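Local coordinates for protein putative N-acetylneuraminate lyase ([Ruminococcus] gnavus ATCC 29149, PDB 6RB7) that is a putative lyase of the dihydrodipicolinate synthetase family, built as a (beta/alpha)8 barrel, at residues 295-300 / 316-321; 156-161 / 165-170; 66-71 / 104-109. One frame throughout, in Å; residues are numbered along the deposited sequence. Where two conformers were deposited one is given.

Contact 1 (295-300 / 316-321); sequences LKINEG and EDMEIV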
loop_
_atom_site.group_PDB
_atom_site.type_symbol
_atom_site.label_atom_id
_atom_site.label_comp_id
_atom_site.label_asym_id
_atom_site.label_seq_id
_atom_site.Cartn_x
_atom_site.Cartn_y
_atom_site.Cartn_z
ATOM N N LEU A 295 8.328 33.541 -6.546
ATOM C CA LEU A 295 7.588 34.542 -7.348
ATOM C C LEU A 295 7.820 35.947 -6.779
ATOM O O LEU A 295 7.781 36.896 -7.562
ATOM C CB LEU A 295 6.105 34.173 -7.408
ATOM C CG LEU A 295 5.832 32.943 -8.272
ATOM C CD1 LEU A 295 4.375 32.578 -8.186
ATOM C CD2 LEU A 295 6.295 33.189 -9.687
ATOM N N LYS A 296 8.064 36.066 -5.487
ATOM C CA LYS A 296 8.480 37.410 -4.951
ATOM C C LYS A 296 9.827 37.799 -5.547
ATOM O O LYS A 296 9.961 38.943 -6.023
ATOM C CB LYS A 296 8.490 37.379 -3.420
ATOM C CG LYS A 296 8.985 38.661 -2.777
ATOM C CD LYS A 296 8.809 38.585 -1.252
ATOM C CE LYS A 296 8.881 39.923 -0.544
ATOM N NZ LYS A 296 7.975 40.891 -1.197
ATOM N N ILE A 297 10.827 36.911 -5.567
ATOM C CA ILE A 297 12.176 37.215 -6.127
ATOM C C ILE A 297 12.098 37.488 -7.613
ATOM O O ILE A 297 12.653 38.507 -8.081
ATOM C CB ILE A 297 13.141 36.055 -5.827
ATOM C CG1 ILE A 297 13.312 35.922 -4.328
ATOM C CG2 ILE A 297 14.439 36.209 -6.589
ATOM C CD1 ILE A 297 14.097 34.719 -3.914
ATOM N N ASN A 298 11.471 36.585 -8.385
ATOM C CA ASN A 298 11.603 36.634 -9.858
ATOM C C ASN A 298 10.554 37.575 -10.456
ATOM O O ASN A 298 10.790 38.084 -11.600
ATOM C CB ASN A 298 11.501 35.246 -10.483
ATOM C CG ASN A 298 12.750 34.422 -10.336
ATOM O OD1 ASN A 298 13.814 34.959 -9.991
ATOM N ND2 ASN A 298 12.643 33.138 -10.650
ATOM N N GLU A 299 9.440 37.833 -9.772
ATOM C CA GLU A 299 8.312 38.594 -10.367
ATOM C C GLU A 299 7.868 39.761 -9.509
ATOM O O GLU A 299 6.970 40.502 -9.993
ATOM C CB GLU A 299 7.131 37.673 -10.693
ATOM C CG GLU A 299 7.501 36.596 -11.663
ATOM C CD GLU A 299 7.691 37.048 -13.105
ATOM O OE1 GLU A 299 7.409 38.264 -13.414
ATOM O OE2 GLU A 299 8.077 36.200 -13.900
ATOM N N GLY A 300 8.359 39.891 -8.277
ATOM C CA GLY A 300 7.874 40.907 -7.339
ATOM C C GLY A 300 6.422 40.689 -6.952
ATOM O O GLY A 300 5.743 41.644 -6.535
ATOM N N GLU A 316 16.739 28.834 7.032
ATOM C CA GLU A 316 17.661 27.936 6.299
ATOM C C GLU A 316 17.100 27.660 4.899
ATOM O O GLU A 316 17.875 27.360 3.995
ATOM C CB GLU A 316 17.834 26.623 7.071
ATOM C CG GLU A 316 18.580 26.770 8.405
ATOM C CD GLU A 316 17.840 27.473 9.543
ATOM O OE1 GLU A 316 16.578 27.570 9.490
ATOM O OE2 GLU A 316 18.520 27.950 10.488
ATOM N N ASP A 317 15.801 27.827 4.694
ATOM C CA ASP A 317 15.226 27.563 3.363
ATOM C C ASP A 317 15.512 28.679 2.361
ATOM O O ASP A 317 15.336 28.464 1.183
ATOM C CB ASP A 317 13.711 27.397 3.453
ATOM C CG ASP A 317 13.251 26.105 4.092
ATOM O OD1 ASP A 317 14.020 25.105 4.030
ATOM O OD2 ASP A 317 12.139 26.141 4.652
ATOM N N MET A 318 15.904 29.878 2.802
ATOM C CA MET A 318 16.005 30.987 1.812
ATOM C C MET A 318 17.144 30.709 0.826
ATOM O O MET A 318 17.021 31.151 -0.312
ATOM C CB MET A 318 16.167 32.365 2.457
ATOM C CG MET A 318 16.236 33.496 1.422
ATOM S SD MET A 318 14.749 33.739 0.351
ATOM C CE MET A 318 13.452 33.223 1.477
ATOM N N GLU A 319 18.176 29.937 1.203
ATOM C CA GLU A 319 19.243 29.535 0.254
ATOM C C GLU A 319 18.655 28.652 -0.851
ATOM O O GLU A 319 19.011 28.787 -2.035
ATOM C CB GLU A 319 20.315 28.723 0.990
ATOM C CG GLU A 319 21.590 28.491 0.201
ATOM C CD GLU A 319 22.855 28.362 1.051
ATOM O OE1 GLU A 319 22.876 27.548 2.019
ATOM O OE2 GLU A 319 23.829 29.084 0.751
ATOM N N ILE A 320 17.748 27.750 -0.471
ATOM C CA ILE A 320 17.084 26.836 -1.434
ATOM C C ILE A 320 16.164 27.656 -2.354
ATOM O O ILE A 320 16.157 27.429 -3.585
ATOM C CB ILE A 320 16.329 25.738 -0.666
ATOM C CG1 ILE A 320 17.316 24.816 0.057
ATOM C CG2 ILE A 320 15.412 24.953 -1.597
ATOM C CD1 ILE A 320 16.675 23.870 1.078
ATOM N N VAL A 321 15.388 28.571 -1.781
ATOM C CA VAL A 321 14.485 29.456 -2.559
ATOM C C VAL A 321 15.318 30.223 -3.595
ATOM O O VAL A 321 14.984 30.265 -4.770
ATOM C CB VAL A 321 13.732 30.427 -1.637
ATOM C CG1 VAL A 321 13.062 31.501 -2.452
ATOM C CG2 VAL A 321 12.757 29.696 -0.723
#
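The backbone N-H groups of Gly-285 and Val-314 both bond to Asp-317 OD2, at the start of the helix whose Val-321 meets Ile-297 across the contact. His-284 N takes the other carboxylate oxygen, OD1, so three bonds fix the acid near the first turn of helix 317-335. Val-321 N bonds to the backbone carbonyl, Asp-317 O, at 3.0 Å, an ordinary bond of that turn.

Across the gap the meeting is wholly apolar. The backbones stay well apart, 8.8 Å between Ile-297 CA and Val-321 CA, and the side chains span the distance. Ile-297 directs its longer branch at the other helix: CG1 lies anti to the carbonyl carbon (chi1 -63°) and chi2 of 173° carries CD1 straight outward. Its terminal methyl meets Val-321 CG1 at 3.7 Å, the two side chains inclined to each other. Met-318 SD lies 4.4 Å from Ile-297 CD1, a loose approach made doubtful by the second conformer modelled for the methionine.

Helix 287-299 ends beside this point. Glu-299 N bonds to Leu-295 O and Gly-300 N to Lys-296 O, each at 2.9 Å, and Gly-300 then leaves the helix with positive phi. Further along helix 317-335, Ala-325 accepts a bond from Asn-298 ND2 and also packs against Ile-297. The two helices belong to the helical extension that follows the barrel in this family.

Val-321 is buried, resting also on Ala-293 and Ile-294, while Ile-297 stays exposed, so the contact runs from the interior toward solvent. Dispersion and the exclusion of water therefore account for the direct attraction between the segments; the directional bonds lie within each helix, fasten Asp-317 to neighbouring loops, or join the helices through Asn-298 and Ala-325.

Contact 2 (156-161 / 165-170); sequences NAISAA and TDFVIY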
loop_
_atom_site.group_PDB
_atom_site.type_symbol
_atom_site.label_atom_id
_atom_site.label_comp_id
_atom_site.label_asym_id
_atom_site.label_seq_id
_atom_site.Cartn_x
_atom_site.Cartn_y
_atom_site.Cartn_z
ATOM N N ASN A 156 -22.159 13.694 -9.497
ATOM C CA ASN A 156 -23.400 14.027 -10.224
ATOM C C ASN A 156 -24.161 15.125 -9.480
ATOM O O ASN A 156 -24.822 15.953 -10.164
ATOM C CB ASN A 156 -24.208 12.784 -10.553
ATOM C CG ASN A 156 -23.633 12.016 -11.717
ATOM O OD1 ASN A 156 -23.622 10.756 -11.669
ATOM N ND2 ASN A 156 -23.177 12.707 -12.735
ATOM N N ALA A 157 -24.151 15.144 -8.154
ATOM C CA ALA A 157 -24.835 16.190 -7.370
ATOM C C ALA A 157 -24.163 17.516 -7.613
ATOM O O ALA A 157 -24.825 18.564 -7.790
ATOM C CB ALA A 157 -24.878 15.866 -5.901
ATOM N N ILE A 158 -22.824 17.511 -7.634
ATOM C CA ILE A 158 -22.069 18.752 -7.895
ATOM C C ILE A 158 -22.388 19.218 -9.325
ATOM O O ILE A 158 -22.696 20.411 -9.525
ATOM C CB ILE A 158 -20.558 18.486 -7.691
ATOM C CG1 ILE A 158 -20.284 18.177 -6.222
ATOM C CG2 ILE A 158 -19.739 19.657 -8.185
ATOM C CD1 ILE A 158 -18.887 17.639 -5.946
ATOM N N SER A 159 -22.365 18.313 -10.294
ATOM C CA SER A 159 -22.630 18.654 -11.704
ATOM C C SER A 159 -24.064 19.219 -11.831
ATOM O O SER A 159 -24.248 20.195 -12.596
ATOM C CB SER A 159 -22.418 17.457 -12.568
ATOM O OG SER A 159 -22.760 17.749 -13.934
ATOM N N ALA A 160 -25.032 18.646 -11.133
ATOM C CA ALA A 160 -26.451 19.086 -11.261
ATOM C C ALA A 160 -26.611 20.512 -10.709
ATOM O O ALA A 160 -27.603 21.166 -11.086
ATOM C CB ALA A 160 -27.344 18.126 -10.511
ATOM N N ALA A 161 -25.727 20.981 -9.835
ATOM C CA ALA A 161 -25.777 22.355 -9.286
ATOM C C ALA A 161 -25.224 23.358 -10.310
ATOM O O ALA A 161 -25.423 24.558 -10.110
ATOM C CB ALA A 161 -25.041 22.445 -7.971
ATOM N N THR A 165 -22.572 23.510 -17.208
ATOM C CA THR A 165 -21.111 23.703 -17.106
ATOM C C THR A 165 -20.377 22.381 -17.351
ATOM O O THR A 165 -20.723 21.378 -16.738
ATOM C CB THR A 165 -20.721 24.356 -15.783
ATOM O OG1 THR A 165 -21.400 25.612 -15.650
ATOM C CG2 THR A 165 -19.251 24.671 -15.716
ATOM N N ASP A 166 -19.331 22.433 -18.168
ATOM C CA ASP A 166 -18.398 21.298 -18.354
ATOM C C ASP A 166 -17.864 20.816 -16.991
ATOM O O ASP A 166 -17.627 21.630 -16.089
ATOM C CB ASP A 166 -17.227 21.677 -19.233
ATOM C CG ASP A 166 -17.560 21.964 -20.690
ATOM O OD1 ASP A 166 -18.667 21.599 -21.152
ATOM O OD2 ASP A 166 -16.702 22.523 -21.359
ATOM N N PHE A 167 -17.650 19.510 -16.867
ATOM C CA PHE A 167 -17.260 18.886 -15.581
ATOM C C PHE A 167 -16.010 18.032 -15.817
ATOM O O PHE A 167 -15.993 17.126 -16.685
ATOM C CB PHE A 167 -18.378 18.031 -15.018
ATOM C CG PHE A 167 -18.142 17.518 -13.624
ATOM C CD1 PHE A 167 -17.364 16.396 -13.392
ATOM C CD2 PHE A 167 -18.744 18.140 -12.546
ATOM C CE1 PHE A 167 -17.178 15.926 -12.096
ATOM C CE2 PHE A 167 -18.538 17.680 -11.251
ATOM C CZ PHE A 167 -17.767 16.568 -11.034
ATOM N N VAL A 168 -15.001 18.259 -14.993
ATOM C CA VAL A 168 -13.714 17.493 -14.977
ATOM C C VAL A 168 -13.593 16.694 -13.691
ATOM O O VAL A 168 -13.610 17.276 -12.591
ATOM C CB VAL A 168 -12.509 18.422 -15.140
ATOM C CG1 VAL A 168 -11.210 17.650 -15.123
ATOM C CG2 VAL A 168 -12.608 19.252 -16.426
ATOM N N ILE A 169 -13.396 15.376 -13.813
ATOM C CA ILE A 169 -13.084 14.525 -12.645
ATOM C C ILE A 169 -11.599 14.670 -12.350
ATOM O O ILE A 169 -10.806 14.543 -13.299
ATOM C CB ILE A 169 -13.409 13.067 -12.989
ATOM C CG1 ILE A 169 -14.891 12.894 -13.292
ATOM C CG2 ILE A 169 -12.896 12.133 -11.901
ATOM C CD1 ILE A 169 -15.164 11.615 -14.069
ATOM N N TYR A 170 -11.225 14.869 -11.097
ATOM C CA TYR A 170 -9.802 14.937 -10.703
ATOM C C TYR A 170 -9.445 13.624 -10.020
ATOM O O TYR A 170 -9.901 13.367 -8.884
ATOM C CB TYR A 170 -9.517 16.177 -9.875
ATOM C CG TYR A 170 -8.055 16.535 -9.822
ATOM C CD1 TYR A 170 -7.163 15.745 -9.153
ATOM C CD2 TYR A 170 -7.560 17.659 -10.482
ATOM C CE1 TYR A 170 -5.821 16.081 -9.071
ATOM C CE2 TYR A 170 -6.205 17.957 -10.471
ATOM C CZ TYR A 170 -5.328 17.146 -9.796
ATOM O OH TYR A 170 -3.982 17.428 -9.732
HETATM O O HOH W 1 -21.741 20.206 -14.521
#
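The last turn of helix 148-160 lies against the beginning of strand 166-171, with the backbones closest at 6.6 Å between Ser-159 CA and Phe-167 CA. The Phe-167 side chain lies between strand and helix. Its CG lies anti to the backbone N (chi1 -172°), which extends the ring from the strand to the helix. Ile-158 CG2 meets the rim of that ring in its plane, 3.8 Å from Phe-167 CE2, while Ser-159 CB comes in obliquely, 3.7 Å from Phe-167 CD2. Further round the rim, Ile-169 CG1 also lies in the ring plane.

This is the return half of a beta-alpha-beta crossover: strand 135-138 leads to helix 148-160, and the chain then turns back into the neighbouring parallel strand of the barrel wall. Ile-136 of that first strand touches both Ile-158 and Phe-167, so all three elements of the unit share one buried apolar layer.

A water also joins the segments. It lies 2.7 Å from Ser-159 OG, with the direction of that bond undetermined, and donates to Thr-165 O at 2.7 Å. Asn-191 ND2 gives the buried serine hydroxyl a second partner.

Contact 3 (66-71 / 104-109); sequences YFVKKG and EGKLTV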
loop_
_atom_site.group_PDB
_atom_site.type_symbol
_atom_site.label_atom_id
_atom_site.label_comp_id
_atom_site.label_asym_id
_atom_site.label_seq_id
_atom_site.Cartn_x
_atom_site.Cartn_y
_atom_site.Cartn_z
ATOM N N TYR A 66 -0.739 38.052 -14.023
ATOM C CA TYR A 66 0.535 37.349 -14.294
ATOM C C TYR A 66 0.295 36.209 -15.274
ATOM O O TYR A 66 1.006 36.100 -16.265
ATOM C CB TYR A 66 1.129 36.849 -12.989
ATOM C CG TYR A 66 2.226 35.812 -13.072
ATOM C CD1 TYR A 66 3.537 36.154 -13.316
ATOM C CD2 TYR A 66 1.925 34.477 -12.828
ATOM C CE1 TYR A 66 4.555 35.202 -13.331
ATOM C CE2 TYR A 66 2.931 33.515 -12.845
ATOM C CZ TYR A 66 4.250 33.875 -13.082
ATOM O OH TYR A 66 5.223 32.911 -13.097
ATOM N N PHE A 67 -0.701 35.374 -15.027
ATOM C CA PHE A 67 -0.967 34.237 -15.934
ATOM C C PHE A 67 -1.431 34.718 -17.308
ATOM O O PHE A 67 -1.031 34.146 -18.326
ATOM C CB PHE A 67 -1.967 33.275 -15.309
ATOM C CG PHE A 67 -1.350 32.402 -14.242
ATOM C CD1 PHE A 67 -0.255 31.613 -14.544
ATOM C CD2 PHE A 67 -1.852 32.388 -12.955
ATOM C CE1 PHE A 67 0.305 30.792 -13.568
ATOM C CE2 PHE A 67 -1.326 31.511 -11.997
ATOM C CZ PHE A 67 -0.203 30.778 -12.304
ATOM N N VAL A 68 -2.237 35.778 -17.376
ATOM C CA VAL A 68 -2.611 36.359 -18.694
ATOM C C VAL A 68 -1.352 36.810 -19.430
ATOM O O VAL A 68 -1.183 36.456 -20.619
ATOM C CB VAL A 68 -3.576 37.536 -18.511
ATOM C CG1 VAL A 68 -3.748 38.291 -19.809
ATOM C CG2 VAL A 68 -4.898 37.100 -17.939
ATOM N N LYS A 69 -0.464 37.536 -18.762
ATOM C CA LYS A 69 0.747 38.046 -19.444
ATOM C C LYS A 69 1.707 36.917 -19.835
ATOM O O LYS A 69 2.389 37.059 -20.870
ATOM C CB LYS A 69 1.346 39.183 -18.646
ATOM C CG LYS A 69 0.402 40.396 -18.620
ATOM C CD LYS A 69 -0.090 40.962 -19.929
ATOM C CE LYS A 69 -0.964 42.182 -19.704
ATOM N NZ LYS A 69 -1.465 42.742 -20.983
ATOM N N LYS A 70 1.713 35.784 -19.127
ATOM C CA LYS A 70 2.570 34.655 -19.504
ATOM C C LYS A 70 1.983 33.858 -20.659
ATOM O O LYS A 70 2.734 33.046 -21.217
ATOM C CB LYS A 70 2.835 33.762 -18.301
ATOM C CG LYS A 70 3.664 34.402 -17.197
ATOM C CD LYS A 70 5.071 34.720 -17.622
ATOM C CE LYS A 70 5.865 35.248 -16.424
ATOM N NZ LYS A 70 7.213 35.764 -16.759
ATOM N N GLY A 71 0.743 34.090 -21.033
ATOM C CA GLY A 71 0.174 33.457 -22.237
ATOM C C GLY A 71 -0.132 31.984 -22.020
ATOM O O GLY A 71 -0.147 31.227 -23.022
ATOM N N GLU A 104 -10.536 38.951 -18.143
ATOM C CA GLU A 104 -10.946 39.626 -19.402
ATOM C C GLU A 104 -11.188 38.577 -20.494
ATOM O O GLU A 104 -10.872 38.890 -21.641
ATOM C CB GLU A 104 -9.856 40.618 -19.837
ATOM C CG GLU A 104 -9.695 41.779 -18.869
ATOM C CD GLU A 104 -8.835 42.934 -19.376
ATOM O OE1 GLU A 104 -8.359 42.884 -20.529
ATOM O OE2 GLU A 104 -8.601 43.865 -18.599
ATOM N N GLY A 105 -11.679 37.367 -20.164
ATOM C CA GLY A 105 -11.916 36.309 -21.164
ATOM C C GLY A 105 -10.631 35.743 -21.773
ATOM O O GLY A 105 -10.714 35.014 -22.765
ATOM N N LYS A 106 -9.449 36.059 -21.239
ATOM C CA LYS A 106 -8.179 35.679 -21.858
ATOM C C LYS A 106 -7.739 34.291 -21.400
ATOM O O LYS A 106 -6.724 33.805 -21.901
ATOM C CB LYS A 106 -7.149 36.753 -21.540
ATOM C CG LYS A 106 -7.440 38.055 -22.302
ATOM C CD LYS A 106 -6.473 39.159 -22.003
ATOM C CE LYS A 106 -6.981 40.534 -22.388
ATOM N NZ LYS A 106 -7.290 40.632 -23.830
ATOM N N LEU A 107 -8.418 33.711 -20.415
ATOM C CA LEU A 107 -8.017 32.418 -19.810
ATOM C C LEU A 107 -9.198 31.471 -19.861
ATOM O O LEU A 107 -10.299 31.871 -19.460
ATOM C CB LEU A 107 -7.589 32.599 -18.351
ATOM C CG LEU A 107 -6.310 33.404 -18.136
ATOM C CD1 LEU A 107 -6.206 33.825 -16.710
ATOM C CD2 LEU A 107 -5.088 32.583 -18.555
ATOM N N THR A 108 -8.930 30.212 -20.174
ATOM C CA THR A 108 -9.896 29.144 -19.869
ATOM C C THR A 108 -9.889 29.015 -18.344
ATOM O O THR A 108 -8.792 28.928 -17.762
ATOM C CB THR A 108 -9.527 27.846 -20.557
ATOM O OG1 THR A 108 -9.549 28.066 -21.976
ATOM C CG2 THR A 108 -10.454 26.706 -20.198
ATOM N N VAL A 109 -11.038 29.002 -17.701
ATOM C CA VAL A 109 -11.094 28.938 -16.229
ATOM C C VAL A 109 -11.766 27.636 -15.833
ATOM O O VAL A 109 -12.957 27.427 -16.189
ATOM C CB VAL A 109 -11.762 30.160 -15.588
ATOM C CG1 VAL A 109 -11.852 29.988 -14.080
ATOM C CG2 VAL A 109 -11.010 31.426 -15.949
#
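Val-68 divides its two methyls between Lys-106 and Leu-107: with chi1 at 169°, CG1 stands anti to the backbone N and CG2 anti to the carbonyl carbon. Leu-107, at chi1 -67°, holds its CG anti to the carbonyl carbon and brings CD1 to 3.7 Å from Val-68 CG2. The other methyl, Val-68 CG1, lies 3.6 Å from Lys-106 CD. Here the lysine offers its aliphatic chain, which crosses the valine at a slant before bending at chi4 and leading its ammonium group away from the helix.

The contact thereby joins the end of outer helix 57-70 to the loop entering strand 108-112, at the N-terminal end of the barrel strands. A Schellman motif closes the helix: Gly-71, with positive phi, bonds through its N to Val-68 O at 3.1 Å and more weakly to Phe-67 O at 3.2 Å.

Deeper in, Phe-67 CB is a looser neighbour of Leu-107 CD1 at 4.5 Å. The phenylalanine ring itself turns elsewhere, touching Val-75 of strand 74-77 and taking Tyr-66 CD2 over the centre of one face. Backbone bonds from Thr-108 to Lys-73 and Val-75 set strand 108-112 beside strand 74-77.

Overall arrangement
Contacts 1 and 3 touch directly although their centres are 24 Å apart. Lys-70 NZ forms a 3.0 Å salt bridge with Glu-299 OE2 and a second one with Glu-249, and Leu-295 CD2 packs 3.6 Å from Tyr-66 OH, joining helix 287-299 to helix 57-70 of the barrel. Contacts 2 and 3 reach the same parallel sheet without touching, their nearest atoms about 7 Å apart. Contact 2 lies across the chain's centre from contact 1, with 37 Å between their centres. The bicine pocket, formed by Ala-260, Gly-261 and Lys-262, includes no residue of the three contacts. A magnesium ion lies about 13 Å from the Val-321 side chain of contact 1.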